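Glycosyl hydrolases family 31 family protein (Aspergillus niger, PDB 6DRU) hydrolyses alpha-xylosidic bonds, liberating alpha-xylose from the non-reducing terminal glucose of xyloglucan oligosaccharides as a member of glycoside hydrolase family 31. Local coordinates at residues 621-627 against 665-670; 499-503 against 639-643. All blocks are in the same frame, centred on the assembly; numbering follows the deposited sequence.

Interaction 1 of 2, residues 621-627 against 665-670; sequences FEKTDPK and YLPQTG
A loop between two helices can be joined to the end of a strand by a carboxylate together with apolar packing. In the C-terminal domain of this GH31 enzyme, 621-627 links helix 618-621 to helix 628-633, while 665-670 leaves strand 661-666 in extended form and turns at T669 and G670. D625 lies beside Q668 (CA to CA 4.8 Å) and T624 beside G670 (5.7 Å). Y665 points its CB toward 621-627 and, with chi1 t, brings its OH 3.2 Å from K627 NZ, a weak hydrogen bond; the stronger bond of K627 NZ is to G689 O. P667 lays its CB over one face of the F621 ring (chi1 m), a CH-pi contact 3.8 Å from the centroid; I628 of the following helix also touches F621, Y665 and P667. Q668 N donates to D625 OD2 at 2.8 Å, while Q668 O lies 3.2 Å from both F621 CD1 and T624 CG2. G670 N (phi 112°) lies 3.2 Å from T624 CG2. D625 OD1 (chi1 t) accepts from K627 N at 2.9 Å, capping the turn into the next helix. Thus one carboxylate caps a local turn and binds a distant backbone NH.

Interaction 2 of 2, residues 499-503 against 639-643; sequences VASGL and TTQQY. With NAG (2-acetamido-2-deoxy-beta-D-glucopyranose), chain E.
Packing across a domain boundary need not use direct polar bonds, as 499-503 against 639-643 exemplifies. The first segment is regular helix, with L503 N bonded to V499 O at 3.0 Å; the second begins with the end of helix 637-640, leaves helical angles at Q641 and is extended by Y643. A500 lies beside T640 (CA to CA 4.9 Å) and V499 beside Q641 (5.5 Å). Apolar contacts dominate. V499 (chi1 t) places CG1 3.9 Å from Y643 CD1; L503 (m, t) rests CD2 3.6 Å from Y643 CB, while A500 CB meets T640 CB at 4.2 Å. Backbone oxygens also pack against aliphatic carbons: T640 O is 3.5 Å from V499 CB, and T639 O is 3.6 Å from L503 CD1. The polar ends of Q641 and Y643 bond outside the two segments. Q641 NE2 makes a weak hydrogen bond of 3.3 Å to NAG O7 of a protein-linked glycan, while Q641 OE1 bonds to N637 and H158. Y643, chi1 p, reaches F550 O with its hydroxyl. The contact seats TIM-barrel helix 492-508 on the C-terminal domain, where Y643 is backbone hydrogen-bonded to V651 in the next strand and M614 of strand 614-615 touches L503 and Y643.

How the interactions relate
The two contacts contrast packing within a domain with packing between domains. Interaction 1 is partly buried, near the periphery, and both its segments belong to the C-terminal domain; interaction 2 is wholly buried, closer to the middle of the chain, and joins that domain to the TIM barrel. Accordingly, interaction 1 combines an aromatic contact with charged and backbone groups, whereas interaction 2 relies on aliphatic side chains against backbone and ring. Their centres lie about 16 Å apart, and their segments alternate along the sequence. A probable hydrogen bond from Q642 NE2 to Y665 O, 2.9 Å, links them directly, connecting the interdomain contact to strand 661-666.

Interaction 1 of 2, residues 621-627 against 665-670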
# COMPACT_ATOMS: atom_id res chain seq x y z
N PHE A 621 46.09 12.69 15.73
CA PHE A 621 46.70 14.02 15.70
C PHE A 621 45.67 15.15 15.68
O PHE A 621 46.02 16.28 15.33
CB PHE A 621 47.64 14.16 14.50
CG PHE A 621 48.60 13.02 14.33
CD1 PHE A 621 49.66 12.85 15.20
CD2 PHE A 621 48.45 12.12 13.28
CE1 PHE A 621 50.55 11.80 15.05
CE2 PHE A 621 49.34 11.07 13.12
CZ PHE A 621 50.39 10.91 14.01
N GLU A 622 44.41 14.89 16.04
CA GLU A 622 43.48 16.00 16.18
C GLU A 622 43.76 16.79 17.46
O GLU A 622 43.73 18.02 17.45
CB GLU A 622 42.03 15.52 16.18
CG GLU A 622 41.04 16.66 15.98
CD GLU A 622 39.62 16.30 16.37
OE1 GLU A 622 39.35 16.18 17.58
OE2 GLU A 622 38.78 16.15 15.46
N LYS A 623 44.02 16.08 18.56
CA LYS A 623 44.42 16.75 19.79
C LYS A 623 45.69 17.58 19.59
O LYS A 623 45.84 18.66 20.17
CB LYS A 623 44.65 15.72 20.90
CG LYS A 623 43.39 15.11 21.48
CD LYS A 623 43.73 13.85 22.27
CE LYS A 623 42.72 13.58 23.38
NZ LYS A 623 43.06 12.34 24.13
N THR A 624 46.61 17.09 18.76
CA THR A 624 47.90 17.74 18.58
C THR A 624 47.87 18.79 17.47
O THR A 624 47.90 19.99 17.73
CB THR A 624 48.99 16.72 18.30
OG1 THR A 624 49.08 15.80 19.39
CG2 THR A 624 50.30 17.44 18.17
N ASP A 625 47.84 18.33 16.22
CA ASP A 625 47.98 19.21 15.07
C ASP A 625 46.71 20.04 14.87
O ASP A 625 45.66 19.48 14.56
CB ASP A 625 48.28 18.40 13.82
CG ASP A 625 48.87 19.24 12.71
OD1 ASP A 625 48.41 20.38 12.51
OD2 ASP A 625 49.79 18.75 12.02
N PRO A 626 46.77 21.37 15.03
CA PRO A 626 45.55 22.18 14.84
C PRO A 626 45.09 22.25 13.40
O PRO A 626 43.90 22.47 13.17
CB PRO A 626 45.97 23.57 15.36
CG PRO A 626 47.26 23.35 16.10
CD PRO A 626 47.92 22.19 15.43
N LYS A 627 45.99 22.05 12.43
CA LYS A 627 45.60 22.15 11.03
C LYS A 627 44.86 20.92 10.53
O LYS A 627 44.28 20.99 9.45
CB LYS A 627 46.82 22.38 10.14
CG LYS A 627 47.86 23.30 10.74
CD LYS A 627 48.72 23.91 9.65
CE LYS A 627 50.19 23.92 10.03
NZ LYS A 627 50.74 22.54 10.04
N TYR A 665 52.15 15.04 3.89
CA TYR A 665 51.97 15.89 5.06
C TYR A 665 52.29 15.08 6.32
O TYR A 665 51.61 14.11 6.63
CB TYR A 665 50.55 16.44 5.15
CG TYR A 665 50.33 17.24 6.40
CD1 TYR A 665 50.84 18.53 6.52
CD2 TYR A 665 49.63 16.72 7.48
CE1 TYR A 665 50.66 19.27 7.66
CE2 TYR A 665 49.44 17.46 8.64
CZ TYR A 665 49.96 18.73 8.72
OH TYR A 665 49.78 19.48 9.86
N LEU A 666 53.34 15.50 7.03
CA LEU A 666 53.69 14.88 8.30
C LEU A 666 52.95 15.62 9.41
O LEU A 666 53.22 16.81 9.63
CB LEU A 666 55.19 14.94 8.53
CG LEU A 666 56.02 14.27 7.44
CD1 LEU A 666 57.48 14.65 7.58
CD2 LEU A 666 55.84 12.76 7.48
N PRO A 667 52.03 14.98 10.12
CA PRO A 667 51.28 15.68 11.17
C PRO A 667 52.17 16.03 12.35
O PRO A 667 53.24 15.45 12.56
CB PRO A 667 50.19 14.68 11.57
CG PRO A 667 50.16 13.66 10.46
CD PRO A 667 51.56 13.60 9.94
N GLN A 668 51.70 16.99 13.13
CA GLN A 668 52.37 17.37 14.37
C GLN A 668 52.09 16.33 15.45
O GLN A 668 50.98 15.79 15.53
CB GLN A 668 51.88 18.75 14.82
CG GLN A 668 52.57 19.28 16.07
CD GLN A 668 53.77 20.13 15.73
OE1 GLN A 668 54.89 19.65 15.67
NE2 GLN A 668 53.53 21.43 15.52
N THR A 669 53.11 16.03 16.25
CA THR A 669 52.99 15.05 17.32
C THR A 669 52.99 15.66 18.72
O THR A 669 52.63 14.96 19.68
CB THR A 669 54.11 14.01 17.24
OG1 THR A 669 55.38 14.66 17.36
CG2 THR A 669 54.05 13.26 15.91
N GLY A 670 53.36 16.93 18.86
CA GLY A 670 53.35 17.60 20.14
C GLY A 670 54.71 17.96 20.70
O GLY A 670 54.77 18.56 21.78

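Interaction 2 of 2, residues 499-503 against 639-643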
# COMPACT_ATOMS: atom_id res chain seq x y z
N VAL A 499 41.42 4.57 -0.61
CA VAL A 499 41.96 4.85 0.72
C VAL A 499 40.87 5.39 1.63
O VAL A 499 40.70 4.93 2.77
CB VAL A 499 43.16 5.82 0.62
CG1 VAL A 499 43.79 6.01 2.00
CG2 VAL A 499 44.17 5.30 -0.38
N ALA A 500 40.12 6.39 1.15
CA ALA A 500 39.09 7.00 1.98
C ALA A 500 37.98 6.01 2.33
O ALA A 500 37.37 6.12 3.39
CB ALA A 500 38.50 8.22 1.26
N SER A 501 37.72 5.03 1.45
CA SER A 501 36.72 4.01 1.76
C SER A 501 37.16 3.14 2.93
O SER A 501 36.35 2.83 3.82
CB SER A 501 36.45 3.15 0.52
OG SER A 501 35.34 2.30 0.72
N GLY A 502 38.43 2.74 2.95
CA GLY A 502 38.92 1.95 4.07
C GLY A 502 39.01 2.73 5.36
O GLY A 502 38.90 2.16 6.45
N LEU A 503 39.22 4.05 5.27
CA LEU A 503 39.23 4.88 6.47
C LEU A 503 37.83 5.05 7.03
O LEU A 503 37.64 5.10 8.25
CB LEU A 503 39.87 6.23 6.17
CG LEU A 503 41.33 6.15 5.72
CD1 LEU A 503 41.87 7.52 5.34
CD2 LEU A 503 42.17 5.50 6.81
N THR A 639 44.39 13.97 4.12
CA THR A 639 43.64 13.19 5.09
C THR A 639 42.80 12.08 4.47
O THR A 639 42.52 11.09 5.16
CB THR A 639 42.71 14.10 5.92
OG1 THR A 639 41.91 14.89 5.04
CG2 THR A 639 43.54 15.01 6.81
N THR A 640 42.42 12.20 3.20
CA THR A 640 41.68 11.15 2.52
C THR A 640 42.59 10.13 1.84
O THR A 640 42.10 9.08 1.41
CB THR A 640 40.73 11.75 1.48
OG1 THR A 640 41.48 12.35 0.42
CG2 THR A 640 39.83 12.79 2.12
N GLN A 641 43.89 10.41 1.73
CA GLN A 641 44.83 9.51 1.06
C GLN A 641 46.07 9.21 1.90
O GLN A 641 46.99 8.55 1.41
CB GLN A 641 45.25 10.07 -0.30
CG GLN A 641 44.08 10.36 -1.24
CD GLN A 641 44.53 10.92 -2.57
OE1 GLN A 641 43.77 11.61 -3.26
NE2 GLN A 641 45.76 10.61 -2.96
N GLN A 642 46.12 9.68 3.15
CA GLN A 642 47.15 9.29 4.10
C GLN A 642 46.50 8.69 5.34
O GLN A 642 45.35 9.01 5.66
CB GLN A 642 48.03 10.48 4.52
CG GLN A 642 48.65 11.27 3.38
CD GLN A 642 49.54 12.39 3.88
OE1 GLN A 642 50.06 13.19 3.10
NE2 GLN A 642 49.71 12.46 5.20
N TYR A 643 47.24 7.83 6.03
CA TYR A 643 46.70 7.19 7.22
C TYR A 643 47.84 6.58 8.02
O TYR A 643 48.93 6.36 7.51
CB TYR A 643 45.67 6.12 6.87
CG TYR A 643 46.24 4.95 6.09
CD1 TYR A 643 46.38 5.02 4.71
CD2 TYR A 643 46.62 3.78 6.74
CE1 TYR A 643 46.90 3.95 4.00
CE2 TYR A 643 47.14 2.71 6.04
CZ TYR A 643 47.28 2.80 4.67
OH TYR A 643 47.79 1.74 3.96
C1 NAG E . 42.96 14.61 -4.64
C2 NAG E . 43.33 13.91 -5.92
C3 NAG E . 42.50 14.33 -7.07
C4 NAG E . 41.03 14.27 -6.71
C5 NAG E . 40.79 15.09 -5.46
C6 NAG E . 39.32 15.05 -5.10
C7 NAG E . 45.64 13.09 -6.20
C8 NAG E . 47.09 13.35 -6.51
N2 NAG E . 44.70 14.15 -6.22
O3 NAG E . 42.78 13.51 -8.18
O4 NAG E . 40.25 14.79 -7.77
O5 NAG E . 41.57 14.54 -4.42
O6 NAG E . 39.17 14.57 -3.78
O7 NAG E . 45.27 11.96 -5.94